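Local coordinates for protein yncA (Salmonella typhimurium, PDB 3DR6) that is a putative acetyltransferase of the GNAT family, probably moving an acetyl group from acetyl-CoA to an acceptor that is not established, at residues Ala12-Ile17 with Ala44-Arg49; Ala24-Ala29 with Asp34-Thr39; Lys102-Leu107 with His117-Gly122. All coordinates share one frame; numbering follows the deposited sequence.

Interaction 1 (Ala12-Ile17 with Ala44-Arg49); sequences ADCAAI and AWYEAR
Cys-14 and Tyr-46 show how a sulfur can settle against an aromatic ring without lying squarely over it. The thiol sits 4.6 Å from the centroid of the Tyr-46 ring, with SG 36° off the ring normal. This oblique sulfur-aromatic contact lies toward the root of the tyrosine, where SG is 3.8 Å from Tyr-46 CB. With CG anti to the backbone N (chi1 167°), the phenol extends past the cysteine, and its OH is tied by a hydrogen bond to Ala-9 O, which should limit how far the ring can swing. One turn along, Ile-17 meets Trp-45 at about a right angle: its CG2 branch approaches the six-membered ring at CZ3, 4.2 Å away, again obliquely. Arg-49 of the same helix packs CG on one face of the indole near the rim, Trp-45 NE1 lies 3.5 Å above the guanidinium plane, over its centre, and Arg-42 adds a cation-pi contact. The two pairs join helices 14-27 and 39-52 by apolar packing. Beneath them run strands 56-61 and 64-73: Ile-17 rests on Val-56 and Tyr-68, and Trp-45 on Val-56 and Ser-70, so both helices pack on the central sheet.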
# COMPACT_ATOMS: atom_id res chain seq x y z
N ALA C 12 -28.14 -8.08 -4.12
CA ALA C 12 -29.24 -7.27 -3.58
C ALA C 12 -28.86 -6.39 -2.38
O ALA C 12 -29.61 -5.48 -2.01
CB ALA C 12 -30.44 -8.16 -3.25
N ASP C 13 -27.70 -6.66 -1.78
CA ASP C 13 -27.18 -5.89 -0.63
C ASP C 13 -26.36 -4.67 -1.03
O ASP C 13 -25.97 -3.88 -0.16
CB ASP C 13 -26.28 -6.78 0.24
CG ASP C 13 -27.02 -7.94 0.85
OD1 ASP C 13 -28.17 -7.73 1.28
OD2 ASP C 13 -26.45 -9.05 0.88
N CYS C 14 -26.11 -4.54 -2.33
CA CYS C 14 -25.18 -3.52 -2.82
C CYS C 14 -25.71 -2.09 -2.69
O CYS C 14 -24.91 -1.17 -2.52
CB CYS C 14 -24.67 -3.85 -4.23
SG CYS C 14 -23.48 -5.22 -4.25
N ALA C 15 -27.03 -1.89 -2.78
CA ALA C 15 -27.57 -0.57 -2.50
C ALA C 15 -27.32 -0.15 -1.05
O ALA C 15 -26.94 1.00 -0.80
CB ALA C 15 -29.07 -0.47 -2.86
N ALA C 16 -27.52 -1.06 -0.10
CA ALA C 16 -27.26 -0.76 1.33
C ALA C 16 -25.76 -0.52 1.60
O ALA C 16 -25.39 0.37 2.39
CB ALA C 16 -27.77 -1.88 2.21
N ILE C 17 -24.92 -1.34 0.98
CA ILE C 17 -23.44 -1.20 1.08
C ILE C 17 -23.02 0.18 0.58
O ILE C 17 -22.22 0.87 1.24
CB ILE C 17 -22.71 -2.36 0.29
CG1 ILE C 17 -22.90 -3.71 1.01
CG2 ILE C 17 -21.22 -2.07 0.10
CD1 ILE C 17 -22.37 -4.93 0.22
N ALA C 44 -20.04 -3.49 -9.22
CA ALA C 44 -18.78 -3.73 -9.93
C ALA C 44 -17.70 -4.19 -8.94
O ALA C 44 -17.07 -5.23 -9.15
CB ALA C 44 -18.33 -2.48 -10.68
N TRP C 45 -17.53 -3.43 -7.87
CA TRP C 45 -16.60 -3.76 -6.79
C TRP C 45 -16.88 -5.12 -6.17
O TRP C 45 -15.95 -5.90 -5.93
CB TRP C 45 -16.63 -2.66 -5.71
CG TRP C 45 -15.94 -3.00 -4.40
CD1 TRP C 45 -14.61 -2.86 -4.11
CD2 TRP C 45 -16.55 -3.50 -3.20
NE1 TRP C 45 -14.36 -3.25 -2.82
CE2 TRP C 45 -15.53 -3.65 -2.23
CE3 TRP C 45 -17.87 -3.85 -2.86
CZ2 TRP C 45 -15.78 -4.13 -0.93
CZ3 TRP C 45 -18.12 -4.33 -1.55
CH2 TRP C 45 -17.07 -4.46 -0.61
N TYR C 46 -18.16 -5.40 -5.92
CA TYR C 46 -18.61 -6.68 -5.36
C TYR C 46 -18.23 -7.85 -6.27
O TYR C 46 -17.68 -8.85 -5.81
CB TYR C 46 -20.12 -6.66 -5.10
CG TYR C 46 -20.72 -8.02 -4.81
CD1 TYR C 46 -20.70 -8.56 -3.52
CD2 TYR C 46 -21.31 -8.77 -5.83
CE1 TYR C 46 -21.23 -9.81 -3.27
CE2 TYR C 46 -21.84 -10.01 -5.59
CZ TYR C 46 -21.80 -10.53 -4.31
OH TYR C 46 -22.35 -11.77 -4.08
N GLU C 47 -18.54 -7.71 -7.56
CA GLU C 47 -18.20 -8.75 -8.55
C GLU C 47 -16.70 -9.00 -8.63
O GLU C 47 -16.26 -10.15 -8.64
CB GLU C 47 -18.79 -8.40 -9.92
CG GLU C 47 -20.33 -8.44 -9.97
CD GLU C 47 -20.92 -9.83 -9.75
OE1 GLU C 47 -20.23 -10.84 -10.04
OE2 GLU C 47 -22.09 -9.92 -9.30
N ALA C 48 -15.92 -7.93 -8.68
CA ALA C 48 -14.48 -8.06 -8.67
C ALA C 48 -13.99 -8.87 -7.46
O ALA C 48 -13.13 -9.74 -7.61
CB ALA C 48 -13.83 -6.69 -8.73
N ARG C 49 -14.55 -8.61 -6.27
CA ARG C 49 -14.19 -9.38 -5.07
C ARG C 49 -14.54 -10.85 -5.24
O ARG C 49 -13.72 -11.72 -4.93
CB ARG C 49 -14.83 -8.82 -3.80
CG ARG C 49 -14.20 -7.55 -3.31
CD ARG C 49 -12.79 -7.78 -2.79
NE ARG C 49 -11.96 -6.59 -2.82
CZ ARG C 49 -11.91 -5.69 -1.84
NH1 ARG C 49 -12.66 -5.84 -0.77
NH2 ARG C 49 -11.12 -4.62 -1.93

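Interaction 2 (Ala24-Ala29 with Asp34-Thr39); sequences AVLHTA and DRTVDT
Val-25 holds CG1 anti to its backbone N (chi1 163°), which sends that methyl to the backbone of Asp-34 and Arg-35, while Leu-26, with CG on the side of its backbone N (chi1 -71°), carries its branched end toward Thr-36. The contact belongs to the loop connecting the first two helices of the GNAT fold, in which the chain leaves helix 14-27, turns, and comes back alongside it to enter helix 39-52. The valine is buried and meets peptide groups, not side chains: CG1 lies 3.4 Å from Asp-34 C and 3.5 Å from Arg-35 O. The second pair is apolar and nearer solvent. The CG2 methyl of Thr-36 comes against the side of the leucine's branch point, 3.6 Å from Leu-26 CG and nearly as close to both delta methyls.

The helix end has its own fastening. Thr-28, the first residue to leave helical geometry, reaches back so that OG1 donates to Ala-24 O at 2.7 Å, in the carbonyl plane and on a lone pair; the backbone bond from Thr-28 N to the same oxygen is weak. On the returning loop, Asp-38 is the N-cap of the next helix, its OD1 accepting from Asn-41 N. The Asp-34 end also faces the dimer partner, since Asp-34 N is hydrogen-bonded to Asp-78 OD2 of the second subunit. Val-25 O is shared between Lys-151 NZ and a water, and this water is the one polar link across the contact: it donates to Val-25 O and to Asp-34 O, each 2.9 Å from the water oxygen.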
# COMPACT_ATOMS: atom_id res chain seq x y z
N ALA C 24 -19.21 6.68 4.99
CA ALA C 24 -17.81 6.63 5.42
C ALA C 24 -17.00 7.70 4.67
O ALA C 24 -16.23 8.46 5.27
CB ALA C 24 -17.23 5.26 5.18
N VAL C 25 -17.23 7.78 3.36
CA VAL C 25 -16.53 8.73 2.47
C VAL C 25 -16.78 10.20 2.85
O VAL C 25 -15.85 11.00 2.93
CB VAL C 25 -16.91 8.49 0.97
CG1 VAL C 25 -16.54 9.69 0.08
CG2 VAL C 25 -16.26 7.20 0.45
N LEU C 26 -18.05 10.55 3.07
CA LEU C 26 -18.38 11.96 3.28
C LEU C 26 -18.16 12.44 4.70
O LEU C 26 -17.77 13.58 4.92
CB LEU C 26 -19.84 12.22 2.87
CG LEU C 26 -20.23 12.19 1.40
CD1 LEU C 26 -21.74 12.33 1.31
CD2 LEU C 26 -19.55 13.30 0.58
N HIS C 27 -18.41 11.57 5.68
CA HIS C 27 -18.64 12.03 7.04
C HIS C 27 -17.68 11.46 8.08
O HIS C 27 -17.86 11.70 9.28
CB HIS C 27 -20.12 11.76 7.45
CG HIS C 27 -21.10 12.36 6.49
ND1 HIS C 27 -21.16 13.72 6.26
CD2 HIS C 27 -22.03 11.79 5.68
CE1 HIS C 27 -22.10 13.96 5.35
NE2 HIS C 27 -22.63 12.81 4.99
N THR C 28 -16.67 10.73 7.61
CA THR C 28 -15.73 10.08 8.50
C THR C 28 -14.32 10.15 7.93
O THR C 28 -14.13 10.46 6.75
CB THR C 28 -16.09 8.58 8.77
OG1 THR C 28 -15.55 7.73 7.74
CG2 THR C 28 -17.60 8.35 8.90
N ALA C 29 -13.35 9.87 8.79
CA ALA C 29 -11.98 9.63 8.36
C ALA C 29 -11.66 8.12 8.40
O ALA C 29 -10.50 7.72 8.52
CB ALA C 29 -11.00 10.46 9.22
N ASP C 34 -12.62 10.49 -1.20
CA ASP C 34 -13.34 11.76 -1.09
C ASP C 34 -14.70 11.87 -1.80
O ASP C 34 -15.52 12.70 -1.41
CB ASP C 34 -12.45 12.92 -1.56
CG ASP C 34 -11.15 13.01 -0.77
OD1 ASP C 34 -11.16 12.77 0.45
OD2 ASP C 34 -10.11 13.32 -1.38
N ARG C 35 -14.92 11.08 -2.84
CA ARG C 35 -16.17 11.19 -3.58
C ARG C 35 -17.06 9.94 -3.45
O ARG C 35 -16.59 8.80 -3.31
CB ARG C 35 -15.96 11.53 -5.06
CG ARG C 35 -15.54 12.97 -5.34
CD ARG C 35 -14.08 13.07 -5.76
NE ARG C 35 -13.87 12.69 -7.17
CZ ARG C 35 -13.61 11.45 -7.61
NH1 ARG C 35 -13.54 10.42 -6.77
NH2 ARG C 35 -13.43 11.23 -8.91
N THR C 36 -18.35 10.21 -3.50
CA THR C 36 -19.37 9.17 -3.39
C THR C 36 -19.43 8.36 -4.69
O THR C 36 -18.97 8.82 -5.74
CB THR C 36 -20.73 9.81 -3.11
OG1 THR C 36 -20.95 10.85 -4.05
CG2 THR C 36 -20.76 10.40 -1.69
N VAL C 37 -19.97 7.15 -4.61
CA VAL C 37 -20.16 6.33 -5.79
C VAL C 37 -21.64 5.97 -5.90
O VAL C 37 -22.43 6.26 -5.00
CB VAL C 37 -19.27 5.03 -5.76
CG1 VAL C 37 -17.77 5.37 -5.85
CG2 VAL C 37 -19.59 4.14 -4.53
N ASP C 38 -22.02 5.34 -7.00
CA ASP C 38 -23.38 4.83 -7.11
C ASP C 38 -23.46 3.32 -6.88
O ASP C 38 -22.44 2.66 -6.71
CB ASP C 38 -24.04 5.25 -8.44
CG ASP C 38 -23.26 4.79 -9.67
OD1 ASP C 38 -22.45 3.84 -9.59
OD2 ASP C 38 -23.49 5.39 -10.74
N THR C 39 -24.68 2.79 -6.84
CA THR C 39 -24.88 1.35 -6.61
C THR C 39 -24.19 0.47 -7.66
O THR C 39 -23.63 -0.58 -7.31
CB THR C 39 -26.38 0.99 -6.51
OG1 THR C 39 -26.99 1.75 -5.47
CG2 THR C 39 -26.57 -0.50 -6.22
O HOH W 1 -15.31 13.40 1.38

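Interaction 3 (Lys102-Leu107 with His117-Gly122); sequences KLLSRL and HVMVAG
Leu-107, one of the two leucines that face Met-119, receives through its N an ordinary helical bond to Leu-103 O of 2.9 Å; its side chain points toward the strand. What crosses the gap is purely apolar. Met-119, present as selenomethionine, stands on strand 118-124 with CG anti to the backbone N (chi1 -163°), and the chain stays extended through CG before bending at the last torsion (chi3 -36°). That reach brings SE to the helix, where it lies 3.7 Å from Leu-104 CD1 and 4.4 Å from Leu-107 CD2. The side chains of Leu-104 and Met-119 run antiparallel, side by side, so that the CD1 methyl meets SE.

The pair joins the last two elements of a beta-alpha-beta unit made by strand 83-90, helix 99-113 and strand 118-124; in GNAT enzymes the corresponding helix begins at the pyrophosphate-binding turn for acetyl-CoA. His-86 of strand 83-90 touches both leucines. On the strand's other side, Val-120 packs on Met-145 of the second subunit. The contact rests on apolar packing, with no hydrogen bond between the segments: SE lies against two neighbouring leucine methyls, both on its helix side, and the native sulfur would presumably occupy the same place.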
# COMPACT_ATOMS: atom_id res chain seq x y z
N LYS C 102 -17.53 -8.04 15.62
CA LYS C 102 -18.14 -9.28 15.15
C LYS C 102 -17.90 -9.52 13.65
O LYS C 102 -17.59 -10.64 13.23
CB LYS C 102 -19.63 -9.30 15.47
CG LYS C 102 -19.91 -9.44 16.99
CD LYS C 102 -21.39 -9.40 17.32
CE LYS C 102 -21.60 -9.62 18.81
NZ LYS C 102 -23.02 -9.37 19.25
N LEU C 103 -18.08 -8.46 12.85
CA LEU C 103 -17.75 -8.49 11.42
C LEU C 103 -16.28 -8.85 11.20
O LEU C 103 -15.95 -9.71 10.38
CB LEU C 103 -18.04 -7.13 10.76
CG LEU C 103 -19.54 -6.98 10.46
CD1 LEU C 103 -19.88 -5.53 10.12
CD2 LEU C 103 -19.94 -7.96 9.32
N LEU C 104 -15.41 -8.17 11.93
CA LEU C 104 -13.97 -8.38 11.77
C LEU C 104 -13.56 -9.82 12.14
O LEU C 104 -12.75 -10.42 11.45
CB LEU C 104 -13.15 -7.32 12.53
CG LEU C 104 -11.63 -7.42 12.35
CD1 LEU C 104 -11.20 -7.48 10.87
CD2 LEU C 104 -10.93 -6.25 13.08
N SER C 105 -14.16 -10.35 13.21
CA SER C 105 -13.88 -11.72 13.64
C SER C 105 -14.23 -12.71 12.53
O SER C 105 -13.42 -13.56 12.16
CB SER C 105 -14.62 -12.07 14.94
OG SER C 105 -14.14 -13.29 15.49
N ARG C 106 -15.43 -12.57 11.98
CA ARG C 106 -15.87 -13.43 10.87
C ARG C 106 -14.93 -13.29 9.65
O ARG C 106 -14.54 -14.29 9.02
CB ARG C 106 -17.32 -13.12 10.49
CG ARG C 106 -17.83 -13.89 9.25
CD ARG C 106 -17.81 -15.43 9.42
NE ARG C 106 -18.12 -16.09 8.15
CZ ARG C 106 -19.36 -16.25 7.66
NH1 ARG C 106 -20.43 -15.81 8.32
NH2 ARG C 106 -19.53 -16.85 6.49
N LEU C 107 -14.55 -12.05 9.34
CA LEU C 107 -13.62 -11.75 8.24
C LEU C 107 -12.30 -12.51 8.36
O LEU C 107 -11.79 -13.08 7.38
CB LEU C 107 -13.35 -10.24 8.17
CG LEU C 107 -12.87 -9.71 6.84
CD1 LEU C 107 -13.97 -9.91 5.74
CD2 LEU C 107 -12.45 -8.24 6.99
N HIS C 117 -1.90 -14.98 5.14
CA HIS C 117 -0.92 -15.12 6.24
C HIS C 117 -0.93 -13.96 7.24
O HIS C 117 -0.64 -14.15 8.44
CB HIS C 117 0.49 -15.34 5.67
CG HIS C 117 1.55 -15.63 6.70
ND1 HIS C 117 1.51 -16.73 7.52
CD2 HIS C 117 2.69 -14.96 7.01
CE1 HIS C 117 2.57 -16.73 8.30
NE2 HIS C 117 3.31 -15.68 8.01
N VAL C 118 -1.27 -12.76 6.76
CA VAL C 118 -1.34 -11.57 7.65
C VAL C 118 -2.56 -10.74 7.23
O VAL C 118 -2.77 -10.59 6.02
CB VAL C 118 -0.06 -10.66 7.51
CG1 VAL C 118 -0.20 -9.40 8.38
CG2 VAL C 118 1.22 -11.44 7.89
N MSE C 119 -3.35 -10.23 8.19
CA MSE C 119 -4.38 -9.18 7.88
C MSE C 119 -3.88 -7.88 8.47
O MSE C 119 -3.43 -7.81 9.61
CB MSE C 119 -5.85 -9.45 8.35
CG MSE C 119 -7.13 -8.52 7.63
SE MSE C 119 -8.53 -9.08 8.78
CE MSE C 119 -7.92 -11.04 9.01
N VAL C 120 -3.95 -6.85 7.65
CA VAL C 120 -3.53 -5.52 8.03
C VAL C 120 -4.77 -4.64 8.19
O VAL C 120 -5.69 -4.70 7.37
CB VAL C 120 -2.64 -4.93 6.92
CG1 VAL C 120 -2.28 -3.45 7.24
CG2 VAL C 120 -1.38 -5.74 6.78
N ALA C 121 -4.76 -3.79 9.22
CA ALA C 121 -5.74 -2.75 9.38
C ALA C 121 -5.04 -1.39 9.22
O ALA C 121 -3.97 -1.18 9.78
CB ALA C 121 -6.39 -2.85 10.78
N GLY C 122 -5.63 -0.50 8.43
CA GLY C 122 -5.16 0.89 8.30
C GLY C 122 -6.14 1.74 9.10
O GLY C 122 -7.35 1.73 8.82

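From the N terminus, the chain leaves strand 5-8 and enters helix 14-27, whose start is joined to helix 39-52 by interaction 1, closing a loop of 26 residues. Interaction 2 is nested inside that loop: it brings the far end of the same helix against the returning segment 34-39 across only four residues. The two meet directly, Thr-39 CG2 lying 3.7 Å from Ala-15 N. Interaction 3 follows in series, tying helix 99-113 to strand 118-124; its centre is about 19 Å from that of interaction 1 and 22 Å from that of interaction 2. Interactions 2 and 3 both touch the second subunit.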